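PDB 5UGZ: putative thioesterase from Escherichia coli, which acts as a type II thioesterase that releases biosynthetic intermediates in the NRPS/PKS pathway to colibactin. Local coordinates for residues A[22-28]-A[49-55]; A[29-33]-A[97-101]; A[68-72]-A[177-181]; A[118-124]-A[194-200]; A[127-132]-A[213-219]. All blocks are in the same frame, centred on the assembly; numbering follows the deposited sequence.

Contact 1 (A[22-28]-A[49-55]); sequences SNISLYC and NITLRPL
Y27 and R53 run side by side and point the same way, with CD2 of Y27 3.5 Å from CB of R53 and the ring and guanidinium planes 23° apart. CG of R53, set anti to its carbonyl carbon (chi1 -66°), also reaches CB of S25 at 4.0 Å. L55 brings CD2 to the edge of the tyrosine ring. A serine in place of Y27 would probably open a gap beside R53 CB and L55 CD2 and leave F83 without its ring partner. Strands 24-28 and 50-54 pair in parallel at one border of the central sheet of an alpha/beta hydrolase fold, T51 N bonding to I24 O at 2.9 Å. N23 crosses T51 at about a right angle and gives ND2 to OG1 of T51 (3.0 Å). Water 1 links S25 OG to R53 NH2, lying at the guanidinium edge. On the reverse face I24 CG2 meets I50 CG1 at 3.8 Å, L26 CB meets I50 CG2, and C28 SG meets L52 CD1; helix 242-259 covers L26 and I50.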
# COMPACT_ATOMS: atom_id res chain seq x y z
N SER A 22 2.48 -0.39 26.03
CA SER A 22 1.24 -0.05 25.32
C SER A 22 1.06 -0.97 24.13
O SER A 22 1.90 -1.84 23.90
CB SER A 22 1.24 1.41 24.87
OG SER A 22 0.18 1.68 23.97
N ASN A 23 -0.03 -0.80 23.38
CA ASN A 23 -0.25 -1.52 22.13
C ASN A 23 -0.30 -0.53 20.96
O ASN A 23 -0.65 0.64 21.13
CB ASN A 23 -1.54 -2.35 22.20
CG ASN A 23 -1.79 -3.17 20.94
OD1 ASN A 23 -2.72 -2.87 20.19
ND2 ASN A 23 -1.01 -4.22 20.73
N ILE A 24 0.06 -1.02 19.78
CA ILE A 24 -0.03 -0.23 18.55
C ILE A 24 -0.62 -1.10 17.45
O ILE A 24 -0.18 -2.24 17.24
CB ILE A 24 1.33 0.31 18.09
CG1 ILE A 24 1.19 0.90 16.68
CG2 ILE A 24 2.35 -0.79 18.09
CD1 ILE A 24 2.25 1.91 16.34
N SER A 25 -1.59 -0.56 16.73
CA SER A 25 -2.21 -1.27 15.63
C SER A 25 -1.59 -0.82 14.31
O SER A 25 -1.45 0.39 14.06
CB SER A 25 -3.71 -1.05 15.63
OG SER A 25 -4.23 -1.48 16.87
N LEU A 26 -1.20 -1.78 13.50
CA LEU A 26 -0.62 -1.57 12.18
C LEU A 26 -1.64 -1.96 11.13
O LEU A 26 -1.91 -3.15 10.94
CB LEU A 26 0.66 -2.39 12.04
CG LEU A 26 1.30 -2.42 10.66
CD1 LEU A 26 1.97 -1.09 10.35
CD2 LEU A 26 2.29 -3.59 10.59
N TYR A 27 -2.21 -0.96 10.45
CA TYR A 27 -3.15 -1.16 9.36
C TYR A 27 -2.36 -1.33 8.07
O TYR A 27 -1.52 -0.50 7.74
CB TYR A 27 -4.11 0.04 9.25
CG TYR A 27 -4.95 0.19 10.52
CD1 TYR A 27 -4.52 0.96 11.60
CD2 TYR A 27 -6.15 -0.50 10.66
CE1 TYR A 27 -5.28 1.05 12.76
CE2 TYR A 27 -6.90 -0.42 11.81
CZ TYR A 27 -6.46 0.35 12.86
OH TYR A 27 -7.24 0.41 13.99
N CYS A 28 -2.62 -2.43 7.35
CA CYS A 28 -1.90 -2.73 6.12
C CYS A 28 -2.85 -2.76 4.94
O CYS A 28 -3.93 -3.38 5.01
CB CYS A 28 -1.16 -4.06 6.24
SG CYS A 28 0.09 -4.03 7.54
N ASN A 49 3.83 -6.61 20.74
CA ASN A 49 2.88 -5.56 21.08
C ASN A 49 2.40 -4.79 19.85
O ASN A 49 1.99 -3.63 19.97
CB ASN A 49 3.48 -4.59 22.09
CG ASN A 49 4.47 -3.66 21.47
OD1 ASN A 49 5.13 -4.00 20.49
ND2 ASN A 49 4.57 -2.46 22.02
N ILE A 50 2.45 -5.39 18.67
CA ILE A 50 1.86 -4.83 17.46
C ILE A 50 0.70 -5.72 17.05
O ILE A 50 0.88 -6.92 16.81
CB ILE A 50 2.88 -4.70 16.31
CG1 ILE A 50 4.10 -3.88 16.74
CG2 ILE A 50 2.20 -4.07 15.09
CD1 ILE A 50 5.20 -3.85 15.71
N THR A 51 -0.49 -5.13 16.97
CA THR A 51 -1.69 -5.84 16.54
C THR A 51 -1.88 -5.63 15.05
O THR A 51 -2.06 -4.49 14.60
CB THR A 51 -2.91 -5.36 17.31
OG1 THR A 51 -2.71 -5.59 18.71
CG2 THR A 51 -4.15 -6.10 16.85
N LEU A 52 -1.84 -6.72 14.29
CA LEU A 52 -2.00 -6.66 12.85
C LEU A 52 -3.45 -6.40 12.47
O LEU A 52 -4.35 -7.10 12.93
CB LEU A 52 -1.51 -7.96 12.23
CG LEU A 52 -1.69 -8.07 10.72
CD1 LEU A 52 -1.05 -6.87 10.10
CD2 LEU A 52 -1.04 -9.36 10.23
N ARG A 53 -3.67 -5.40 11.62
CA ARG A 53 -5.01 -4.98 11.20
C ARG A 53 -5.06 -4.83 9.68
O ARG A 53 -5.13 -3.71 9.15
CB ARG A 53 -5.41 -3.67 11.87
CG ARG A 53 -5.57 -3.78 13.34
CD ARG A 53 -6.74 -4.67 13.63
NE ARG A 53 -7.13 -4.58 15.02
CZ ARG A 53 -7.94 -5.44 15.61
NH1 ARG A 53 -8.43 -6.47 14.94
NH2 ARG A 53 -8.26 -5.28 16.89
N PRO A 54 -5.04 -5.94 8.95
CA PRO A 54 -5.15 -5.86 7.49
C PRO A 54 -6.48 -5.26 7.09
O PRO A 54 -7.53 -5.61 7.64
CB PRO A 54 -5.03 -7.33 7.04
CG PRO A 54 -4.40 -8.05 8.22
CD PRO A 54 -4.88 -7.33 9.43
N LEU A 55 -6.45 -4.34 6.14
CA LEU A 55 -7.66 -3.67 5.67
C LEU A 55 -8.02 -4.24 4.32
O LEU A 55 -7.20 -4.20 3.39
CB LEU A 55 -7.47 -2.15 5.59
CG LEU A 55 -7.34 -1.42 6.94
CD1 LEU A 55 -7.34 0.08 6.75
CD2 LEU A 55 -8.39 -1.83 7.95
O HOH W 1 -6.54 -3.09 18.57
O HOH W 2 -4.98 -5.23 3.81

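Contact 2 (A[29-33]-A[97-101]); sequences LPYSG and HSLGG
L29 to S32 lean against H97 to G100, the turn from strand 91-97 into helix 99-113 whose sequence and shape fit the nucleophile elbow of alpha/beta hydrolases. S98 has the strained backbone expected at its apex (phi 57°), and H235 touches its side chain, consistent with the serine-histidine pairing of this family. The polar links between the segments are slight: H97 N gives a weak hydrogen bond to L29 O, and Y31 CA makes a CH...O contact of 3.2 Å with H97 O. Y31 N is buried without a partner in the model. Among the aromatic groups, Y31 CG sits between its backbone N and carbonyl carbon (chi1 42°), setting its ring obliquely to that of H97, planes at 81°, with CD2 of H97 at the tyrosine edge 3.5 Å from Y31 CD2. Their polar ends are held from elsewhere, Y31 OH by D239 and H97 ND1 by S125. Close packing centres on G100, whose CA is 3.3 Å from P30 O; a beta carbon there would clash with the carbonyl oxygens of L29 and P30. L29 CB rests on G100 O. S32 OG sits 3.3 Å from L99 CB and 3.6 Å from L99 CD2.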
# COMPACT_ATOMS: atom_id res chain seq x y z
N LEU A 29 -2.45 -2.11 3.84
CA LEU A 29 -3.23 -2.08 2.61
C LEU A 29 -2.49 -2.83 1.51
O LEU A 29 -1.28 -2.65 1.34
CB LEU A 29 -3.50 -0.63 2.17
CG LEU A 29 -4.51 0.12 3.05
CD1 LEU A 29 -3.96 0.35 4.44
CD2 LEU A 29 -4.92 1.45 2.44
N PRO A 30 -3.18 -3.67 0.73
CA PRO A 30 -2.51 -4.49 -0.27
C PRO A 30 -2.24 -3.75 -1.58
O PRO A 30 -2.75 -2.65 -1.84
CB PRO A 30 -3.49 -5.65 -0.47
CG PRO A 30 -4.82 -5.06 -0.20
CD PRO A 30 -4.62 -3.96 0.82
N TYR A 31 -1.43 -4.37 -2.42
CA TYR A 31 -1.14 -3.83 -3.74
C TYR A 31 -2.28 -4.14 -4.71
O TYR A 31 -3.30 -4.74 -4.35
CB TYR A 31 0.17 -4.39 -4.26
CG TYR A 31 0.33 -5.86 -3.98
CD1 TYR A 31 -0.61 -6.78 -4.47
CD2 TYR A 31 1.41 -6.33 -3.25
CE1 TYR A 31 -0.48 -8.13 -4.22
CE2 TYR A 31 1.55 -7.68 -3.01
CZ TYR A 31 0.60 -8.57 -3.49
OH TYR A 31 0.74 -9.90 -3.24
N SER A 32 -2.12 -3.73 -5.97
CA SER A 32 -3.17 -3.89 -6.98
C SER A 32 -3.48 -5.36 -7.24
O SER A 32 -2.57 -6.17 -7.45
CB SER A 32 -2.76 -3.21 -8.29
OG SER A 32 -2.66 -1.81 -8.13
N GLY A 33 -4.78 -5.70 -7.26
CA GLY A 33 -5.22 -7.08 -7.36
C GLY A 33 -5.12 -7.88 -6.07
O GLY A 33 -5.65 -9.00 -6.01
N HIS A 97 1.49 -1.16 0.03
CA HIS A 97 2.39 -1.46 -1.09
C HIS A 97 1.73 -1.00 -2.38
O HIS A 97 0.56 -1.31 -2.64
CB HIS A 97 2.73 -2.96 -1.17
CG HIS A 97 3.81 -3.28 -2.17
ND1 HIS A 97 5.15 -3.17 -1.89
CD2 HIS A 97 3.73 -3.68 -3.46
CE1 HIS A 97 5.86 -3.51 -2.96
NE2 HIS A 97 5.02 -3.82 -3.93
N SER A 98 2.48 -0.25 -3.18
CA SER A 98 2.06 0.21 -4.51
C SER A 98 0.76 1.00 -4.41
O SER A 98 0.75 2.06 -3.76
CB SER A 98 2.03 -0.99 -5.45
OG SER A 98 2.46 -0.56 -6.73
N LEU A 99 -0.33 0.56 -5.06
CA LEU A 99 -1.62 1.24 -4.92
C LEU A 99 -2.01 1.39 -3.46
O LEU A 99 -2.58 2.40 -3.05
CB LEU A 99 -2.70 0.47 -5.68
CG LEU A 99 -4.14 0.91 -5.49
CD1 LEU A 99 -4.36 2.32 -6.05
CD2 LEU A 99 -5.08 -0.10 -6.11
N GLY A 100 -1.71 0.37 -2.66
CA GLY A 100 -1.96 0.45 -1.24
C GLY A 100 -1.19 1.56 -0.57
O GLY A 100 -1.59 2.02 0.50
N GLY A 101 -0.09 2.00 -1.17
CA GLY A 101 0.70 3.09 -0.63
C GLY A 101 0.07 4.44 -0.93
O GLY A 101 0.05 5.31 -0.07

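Contact 3 (A[68-72]-A[177-181]); sequences LCLTM and NDYRL
The irregular run L68 to M72 passes beside residues 177-181 of helix 165-183 and comes closer toward M72, from 7.3 Å between the CA atoms of L68 and N177 to 5.6 Å between those of M72 and L181. Water 3 joins the backbones there, accepting from M72 N and donating to L181 O. N177 holds the other end: its ND2 bonds C69 O at 3.2 Å, almost straight (164°), with the acceptor in the amide plane. L68 and N177 slide past each other in opposite directions, L68 CB lying 3.6 Å from the same ND2, while N177 OD1 is buried without a partner in the model. A leucine in place of N177 would probably leave C69 O without this donor. L181 divides its tips, CD1 to C69 CB at 4.0 Å and CD2 to T71 CA at 3.9 Å. The extended chain of R180 brings NH1 to 3.1 Å from L70 O, which lies at the guanidinium edge. A bound beta-mercaptoethanol, probably from crystallisation, lies by C69. Helix 165-183 lies, in sequence, between strands 121-125 and 198-203, where type II thioesterases of this fold generally carry their helical lid, and is probably part of it.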
# COMPACT_ATOMS: atom_id res chain seq x y z
N LEU A 68 -16.89 -3.35 -6.48
CA LEU A 68 -15.56 -2.76 -6.59
C LEU A 68 -15.66 -1.24 -6.53
O LEU A 68 -16.66 -0.65 -6.95
CB LEU A 68 -14.89 -3.22 -7.90
CG LEU A 68 -14.46 -4.71 -7.97
CD1 LEU A 68 -14.37 -5.26 -9.40
CD2 LEU A 68 -13.13 -4.95 -7.25
N CYS A 69 -14.63 -0.61 -5.99
CA CYS A 69 -14.59 0.85 -5.86
C CYS A 69 -14.72 1.52 -7.22
O CYS A 69 -14.37 0.94 -8.25
CB CYS A 69 -13.31 1.29 -5.17
SG CYS A 69 -13.37 1.23 -3.36
N LEU A 70 -15.22 2.75 -7.22
CA LEU A 70 -15.40 3.51 -8.45
C LEU A 70 -14.26 4.52 -8.64
O LEU A 70 -13.74 4.67 -9.74
CB LEU A 70 -16.75 4.24 -8.45
CG LEU A 70 -17.81 3.69 -9.40
CD1 LEU A 70 -18.06 4.67 -10.54
CD2 LEU A 70 -17.40 2.33 -9.94
N THR A 71 -13.90 5.20 -7.56
CA THR A 71 -12.83 6.19 -7.61
C THR A 71 -12.00 6.18 -6.33
O THR A 71 -12.47 5.77 -5.28
CB THR A 71 -13.38 7.61 -7.84
OG1 THR A 71 -14.61 7.77 -7.12
CG2 THR A 71 -13.63 7.86 -9.32
N MET A 72 -10.75 6.64 -6.44
CA MET A 72 -9.85 6.69 -5.30
C MET A 72 -10.54 7.27 -4.07
O MET A 72 -10.34 6.79 -2.96
CB MET A 72 -8.60 7.50 -5.64
CG MET A 72 -7.64 7.70 -4.46
SD MET A 72 -6.79 6.18 -4.00
CE MET A 72 -5.94 5.79 -5.54
N ASN A 177 -9.48 -3.28 -12.19
CA ASN A 177 -10.10 -2.20 -11.42
C ASN A 177 -9.07 -1.43 -10.61
O ASN A 177 -9.11 -0.20 -10.57
CB ASN A 177 -11.18 -2.76 -10.49
CG ASN A 177 -11.88 -1.66 -9.71
OD1 ASN A 177 -11.41 -1.23 -8.65
ND2 ASN A 177 -12.99 -1.19 -10.24
N ASP A 178 -8.17 -2.15 -9.93
CA ASP A 178 -7.16 -1.48 -9.11
C ASP A 178 -6.19 -0.67 -9.96
O ASP A 178 -5.69 0.36 -9.51
CB ASP A 178 -6.39 -2.49 -8.27
CG ASP A 178 -7.20 -2.98 -7.09
OD1 ASP A 178 -8.29 -2.41 -6.87
OD2 ASP A 178 -6.76 -3.90 -6.39
N TYR A 179 -5.91 -1.12 -11.18
CA TYR A 179 -5.14 -0.27 -12.09
C TYR A 179 -5.94 0.96 -12.48
O TYR A 179 -5.38 2.07 -12.53
CB TYR A 179 -4.72 -1.06 -13.31
CG TYR A 179 -3.40 -1.76 -13.10
CD1 TYR A 179 -3.33 -2.95 -12.40
CD2 TYR A 179 -2.23 -1.20 -13.57
CE1 TYR A 179 -2.12 -3.58 -12.19
CE2 TYR A 179 -1.02 -1.83 -13.37
CZ TYR A 179 -0.96 -3.01 -12.68
OH TYR A 179 0.26 -3.61 -12.50
N ARG A 180 -7.24 0.80 -12.72
CA ARG A 180 -8.08 1.96 -13.03
C ARG A 180 -8.01 3.00 -11.92
O ARG A 180 -7.86 4.19 -12.18
CB ARG A 180 -9.53 1.51 -13.27
CG ARG A 180 -10.41 2.57 -13.94
CD ARG A 180 -11.84 2.09 -14.06
NE ARG A 180 -12.69 3.10 -14.68
CZ ARG A 180 -13.48 3.93 -14.01
NH1 ARG A 180 -13.54 3.89 -12.69
NH2 ARG A 180 -14.22 4.83 -14.67
N LEU A 181 -8.12 2.56 -10.67
CA LEU A 181 -8.01 3.48 -9.54
C LEU A 181 -6.68 4.23 -9.57
O LEU A 181 -6.64 5.44 -9.38
CB LEU A 181 -8.17 2.74 -8.22
CG LEU A 181 -9.51 2.06 -8.04
CD1 LEU A 181 -9.60 1.41 -6.67
CD2 LEU A 181 -10.60 3.09 -8.23
O HOH W 3 -9.20 6.97 -9.14

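Contact 4 (A[118-124]-A[194-200]); sequences MPCALFF and LTCPIVL
L122 is gripped through both backbone polar atoms: its N bonds P197 O at 3.1 Å, and its O accepts V199 N at 2.9 Å. V199 O then takes F124 N, also at 2.9 Å, continuing the parallel ladder between strands 121-124 and 198-200. F123 turns its own backbone bonds the other way, to I94 and G96 of strand 91-97, while a further bond, F124 to F201, carries the pairing on along strand 198-203. Carbonyl oxygens P197 O, L122 O, V199 O and F124 O each receive a CA-H contact as well, from A121, I198, F123 and L200. Before the strands one donor has an unusual acceptor: T195 N points straight at M118 SD (176°) in a weak bond of 3.5 Å, the sulfur carried there by a chain bent at chi2 and chi3. C196 O is taken by T221 OG1, and C120, tied through its backbone to Y92, sets its O against CB of C196 and CD of P197. L122 CD1 is pressed tightly on L194 CD1 at 3.4 Å, the side chains crossing at about a right angle. I198 CG2 and L200 CD2 meet the edge of the F124 ring, while F123 CD1 packs 3.5 Å from V199 CB on the face covered by helix 242-259. Two neighbouring inner strands of the parallel sheet are thus joined in the manner of the alpha/beta hydrolase core.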
# COMPACT_ATOMS: atom_id res chain seq x y z
N MET A 118 -2.50 11.88 14.76
CA MET A 118 -1.49 11.51 13.78
C MET A 118 -0.99 10.08 14.04
O MET A 118 -0.85 9.68 15.19
CB MET A 118 -0.33 12.51 13.87
CG MET A 118 0.76 12.41 12.82
SD MET A 118 0.43 13.17 11.21
CE MET A 118 -0.18 14.78 11.67
N PRO A 119 -0.75 9.29 12.98
CA PRO A 119 -0.08 7.99 13.18
C PRO A 119 1.30 8.15 13.79
O PRO A 119 1.89 9.23 13.77
CB PRO A 119 0.01 7.43 11.76
CG PRO A 119 -0.16 8.64 10.86
CD PRO A 119 -1.11 9.51 11.57
N CYS A 120 1.81 7.04 14.33
CA CYS A 120 3.21 6.93 14.79
C CYS A 120 4.19 7.11 13.64
O CYS A 120 5.20 7.82 13.76
CB CYS A 120 3.48 5.55 15.39
SG CYS A 120 2.67 5.09 16.85
N ALA A 121 3.94 6.38 12.55
CA ALA A 121 4.82 6.25 11.40
C ALA A 121 3.99 5.73 10.25
O ALA A 121 2.91 5.16 10.44
CB ALA A 121 5.98 5.29 11.67
N LEU A 122 4.52 5.92 9.05
CA LEU A 122 3.89 5.53 7.80
C LEU A 122 4.93 4.85 6.95
O LEU A 122 6.07 5.31 6.89
CB LEU A 122 3.30 6.74 7.03
CG LEU A 122 2.10 7.47 7.65
CD1 LEU A 122 1.93 8.80 6.97
CD2 LEU A 122 0.82 6.65 7.52
N PHE A 123 4.53 3.77 6.27
CA PHE A 123 5.40 2.98 5.42
C PHE A 123 4.79 2.95 4.03
O PHE A 123 3.65 2.53 3.86
CB PHE A 123 5.56 1.55 5.96
CG PHE A 123 6.00 1.49 7.39
CD1 PHE A 123 7.35 1.45 7.70
CD2 PHE A 123 5.08 1.49 8.43
CE1 PHE A 123 7.78 1.39 9.02
CE2 PHE A 123 5.49 1.45 9.75
CZ PHE A 123 6.85 1.41 10.04
N PHE A 124 5.53 3.43 3.04
CA PHE A 124 5.10 3.39 1.65
C PHE A 124 6.07 2.49 0.91
O PHE A 124 7.22 2.86 0.68
CB PHE A 124 5.04 4.79 1.02
CG PHE A 124 4.17 5.75 1.78
CD1 PHE A 124 2.79 5.59 1.81
CD2 PHE A 124 4.72 6.82 2.47
CE1 PHE A 124 1.99 6.47 2.52
CE2 PHE A 124 3.91 7.70 3.17
CZ PHE A 124 2.55 7.52 3.19
N LEU A 194 2.22 16.05 7.28
CA LEU A 194 2.36 14.99 8.27
C LEU A 194 3.52 15.33 9.21
O LEU A 194 4.48 16.01 8.83
CB LEU A 194 2.59 13.64 7.57
CG LEU A 194 1.41 13.24 6.65
CD1 LEU A 194 1.70 11.99 5.86
CD2 LEU A 194 0.15 13.07 7.45
N THR A 195 3.40 14.88 10.46
CA THR A 195 4.43 15.09 11.47
C THR A 195 4.93 13.76 12.05
O THR A 195 5.27 13.69 13.23
CB THR A 195 3.92 15.98 12.59
OG1 THR A 195 2.91 15.28 13.32
CG2 THR A 195 3.33 17.23 12.06
N CYS A 196 4.97 12.72 11.24
CA CYS A 196 5.51 11.44 11.67
C CYS A 196 6.57 11.00 10.67
O CYS A 196 6.65 11.54 9.56
CB CYS A 196 4.41 10.38 11.76
SG CYS A 196 3.59 10.04 10.20
N PRO A 197 7.43 10.05 11.05
CA PRO A 197 8.44 9.57 10.10
C PRO A 197 7.80 8.76 8.98
O PRO A 197 6.80 8.07 9.16
CB PRO A 197 9.35 8.69 10.97
CG PRO A 197 8.94 8.95 12.38
CD PRO A 197 7.53 9.40 12.36
N ILE A 198 8.38 8.89 7.79
CA ILE A 198 8.00 8.11 6.62
C ILE A 198 9.13 7.14 6.31
O ILE A 198 10.30 7.54 6.24
CB ILE A 198 7.73 9.01 5.40
CG1 ILE A 198 6.46 9.85 5.59
CG2 ILE A 198 7.67 8.18 4.13
CD1 ILE A 198 6.02 10.59 4.32
N VAL A 199 8.80 5.87 6.12
CA VAL A 199 9.77 4.87 5.69
C VAL A 199 9.35 4.38 4.31
O VAL A 199 8.18 4.06 4.09
CB VAL A 199 9.87 3.69 6.68
CG1 VAL A 199 10.92 2.68 6.22
CG2 VAL A 199 10.17 4.21 8.08
N LEU A 200 10.31 4.34 3.39
CA LEU A 200 10.07 3.94 2.01
C LEU A 200 10.81 2.63 1.74
O LEU A 200 11.99 2.49 2.11
CB LEU A 200 10.54 5.02 1.04
CG LEU A 200 9.98 6.44 1.24
CD1 LEU A 200 10.66 7.39 0.26
CD2 LEU A 200 8.47 6.48 1.07

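Contact 5 (A[127-132]-A[213-219]); sequences CRPPDR and ELLAWEK
P129 and P130 lie over one face of the W217 indole, a pair of proline-tryptophan CH-pi contacts joining the loop after strand 121-125 of the alpha/beta hydrolase sheet to the 3-10 segment 213-219. CA of P129 stands 3.7 Å from the centroid of the five-membered ring and CD of P130 3.4 Å from that of the six-membered ring; F124 stacks on the opposite face. The rotation of the indole is fixed at its edge, where NE1 bonds C127 O at 3.0 Å in the ring plane. C127 SG also approaches edge-on, 4.0 Å from W217 CZ2. CG of P129 fits against A216 CB at 3.6 Å, and A216 CB in turn lies over a face of the R132 guanidinium. R128 bends at chi3 (56°) to form a salt bridge with E213, through NE to OE1 and NH2 to OE2; the two planes are 64° apart, and the modelled separations are too short for their detail to be trusted. D131 and K219 come from opposite directions, NZ of the lysine reaching OD2 from above the carboxylate plane at 2.7 Å. R132 NE makes a weaker salt bridge to the same OD2, while OD1 of D131 is buried with no partner in the model. K219 NZ donates a second bond, to a lone pair of A216 O at 3.1 Å.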
# COMPACT_ATOMS: atom_id res chain seq x y z
N CYS A 127 6.24 2.30 -3.95
CA CYS A 127 5.25 3.35 -4.18
C CYS A 127 5.99 4.63 -4.55
O CYS A 127 6.72 5.17 -3.73
CB CYS A 127 4.40 3.56 -2.93
SG CYS A 127 2.96 4.58 -3.22
N ARG A 128 5.78 5.10 -5.78
CA ARG A 128 6.32 6.38 -6.21
C ARG A 128 5.60 7.51 -5.48
O ARG A 128 4.50 7.32 -4.95
CB ARG A 128 6.18 6.52 -7.73
CG ARG A 128 7.01 5.46 -8.50
CD ARG A 128 6.77 5.45 -10.02
NE ARG A 128 7.01 6.74 -10.68
CZ ARG A 128 7.17 6.91 -11.99
NH1 ARG A 128 7.14 5.86 -12.82
NH2 ARG A 128 7.37 8.12 -12.48
N PRO A 129 6.21 8.70 -5.41
CA PRO A 129 5.63 9.76 -4.59
C PRO A 129 4.26 10.14 -5.10
O PRO A 129 3.97 10.08 -6.31
CB PRO A 129 6.63 10.92 -4.76
CG PRO A 129 7.90 10.26 -5.19
CD PRO A 129 7.47 9.11 -6.04
N PRO A 130 3.35 10.55 -4.20
CA PRO A 130 1.97 10.79 -4.63
C PRO A 130 1.84 11.90 -5.66
O PRO A 130 0.92 11.84 -6.49
CB PRO A 130 1.25 11.12 -3.32
CG PRO A 130 2.31 11.49 -2.36
CD PRO A 130 3.53 10.76 -2.75
N ASP A 131 2.72 12.91 -5.64
CA ASP A 131 2.66 13.95 -6.66
C ASP A 131 3.28 13.52 -7.99
O ASP A 131 3.08 14.20 -9.00
CB ASP A 131 3.31 15.26 -6.16
CG ASP A 131 4.72 15.09 -5.58
OD1 ASP A 131 5.03 14.04 -5.00
OD2 ASP A 131 5.53 16.03 -5.70
N ARG A 132 3.98 12.38 -8.02
CA ARG A 132 4.51 11.83 -9.26
C ARG A 132 3.92 10.46 -9.57
O ARG A 132 4.24 9.89 -10.62
CB ARG A 132 6.03 11.74 -9.18
CG ARG A 132 6.66 13.11 -9.05
CD ARG A 132 7.38 13.33 -7.73
NE ARG A 132 7.93 14.68 -7.69
CZ ARG A 132 9.01 15.06 -8.36
NH1 ARG A 132 9.45 16.32 -8.28
NH2 ARG A 132 9.66 14.18 -9.12
N GLU A 213 13.11 9.07 -8.02
CA GLU A 213 11.94 9.91 -7.79
C GLU A 213 11.55 10.01 -6.33
O GLU A 213 10.81 10.93 -5.96
CB GLU A 213 10.74 9.36 -8.57
CG GLU A 213 10.65 9.73 -10.03
CD GLU A 213 9.29 9.37 -10.62
OE1 GLU A 213 8.56 8.59 -9.98
OE2 GLU A 213 8.95 9.88 -11.71
N LEU A 214 12.01 9.08 -5.49
CA LEU A 214 11.51 8.96 -4.12
C LEU A 214 11.92 10.12 -3.24
O LEU A 214 11.40 10.25 -2.13
CB LEU A 214 11.99 7.63 -3.52
CG LEU A 214 11.39 6.42 -4.24
CD1 LEU A 214 12.15 5.20 -3.86
CD2 LEU A 214 9.91 6.26 -3.91
N LEU A 215 12.82 10.98 -3.72
CA LEU A 215 13.15 12.19 -2.98
C LEU A 215 11.97 13.14 -2.88
O LEU A 215 11.92 13.98 -1.97
CB LEU A 215 14.35 12.86 -3.65
CG LEU A 215 15.54 11.91 -3.85
CD1 LEU A 215 16.59 12.52 -4.78
CD2 LEU A 215 16.15 11.52 -2.51
N ALA A 216 10.99 13.03 -3.79
CA ALA A 216 9.77 13.82 -3.74
C ALA A 216 8.87 13.43 -2.59
O ALA A 216 7.81 14.05 -2.43
CB ALA A 216 9.00 13.68 -5.05
N TRP A 217 9.24 12.42 -1.81
CA TRP A 217 8.44 11.99 -0.67
C TRP A 217 8.66 12.84 0.57
O TRP A 217 7.80 12.85 1.45
CB TRP A 217 8.76 10.53 -0.34
CG TRP A 217 7.85 9.49 -0.94
CD1 TRP A 217 8.18 8.56 -1.88
CD2 TRP A 217 6.49 9.25 -0.59
NE1 TRP A 217 7.10 7.75 -2.15
CE2 TRP A 217 6.05 8.15 -1.37
CE3 TRP A 217 5.59 9.85 0.30
CZ2 TRP A 217 4.74 7.65 -1.28
CZ3 TRP A 217 4.28 9.34 0.38
CH2 TRP A 217 3.88 8.26 -0.41
N GLU A 218 9.78 13.57 0.65
CA GLU A 218 10.22 14.16 1.90
C GLU A 218 9.42 15.39 2.31
O GLU A 218 9.30 15.67 3.51
CB GLU A 218 11.72 14.49 1.81
CG GLU A 218 12.58 13.22 1.73
CD GLU A 218 14.02 13.48 1.34
OE1 GLU A 218 14.45 14.66 1.32
OE2 GLU A 218 14.73 12.50 1.03
N LYS A 219 8.85 16.13 1.36
CA LYS A 219 8.07 17.31 1.73
C LYS A 219 6.75 16.98 2.41
O LYS A 219 6.09 17.90 2.92
CB LYS A 219 7.80 18.17 0.50
CG LYS A 219 7.18 17.40 -0.64
CD LYS A 219 6.62 18.33 -1.69
CE LYS A 219 6.05 17.55 -2.86
NZ LYS A 219 7.10 16.79 -3.59

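In the fold
Contacts 1 and 4 belong to the same parallel sheet and touch where I24 CD1 lies 3.3 Å from C120 SG, their centres about 14 Å apart. Contact 2, holding the probable nucleophile elbow, lies about 4 Å from the centre of the chain and touches all the others. L55 packs on L29 and P30 from contact 1; D178 of contact 3 reaches the backbone of G33, with OD2 2.8 Å from its N, probably a hydrogen bond; F124 of contact 4 lies against G101; and C127 SG of contact 5 is 3.4 Å from S98 O. Contacts 4 and 5 meet at W217, while contact 3 sits about 25 Å between centres from contacts 1 and 4.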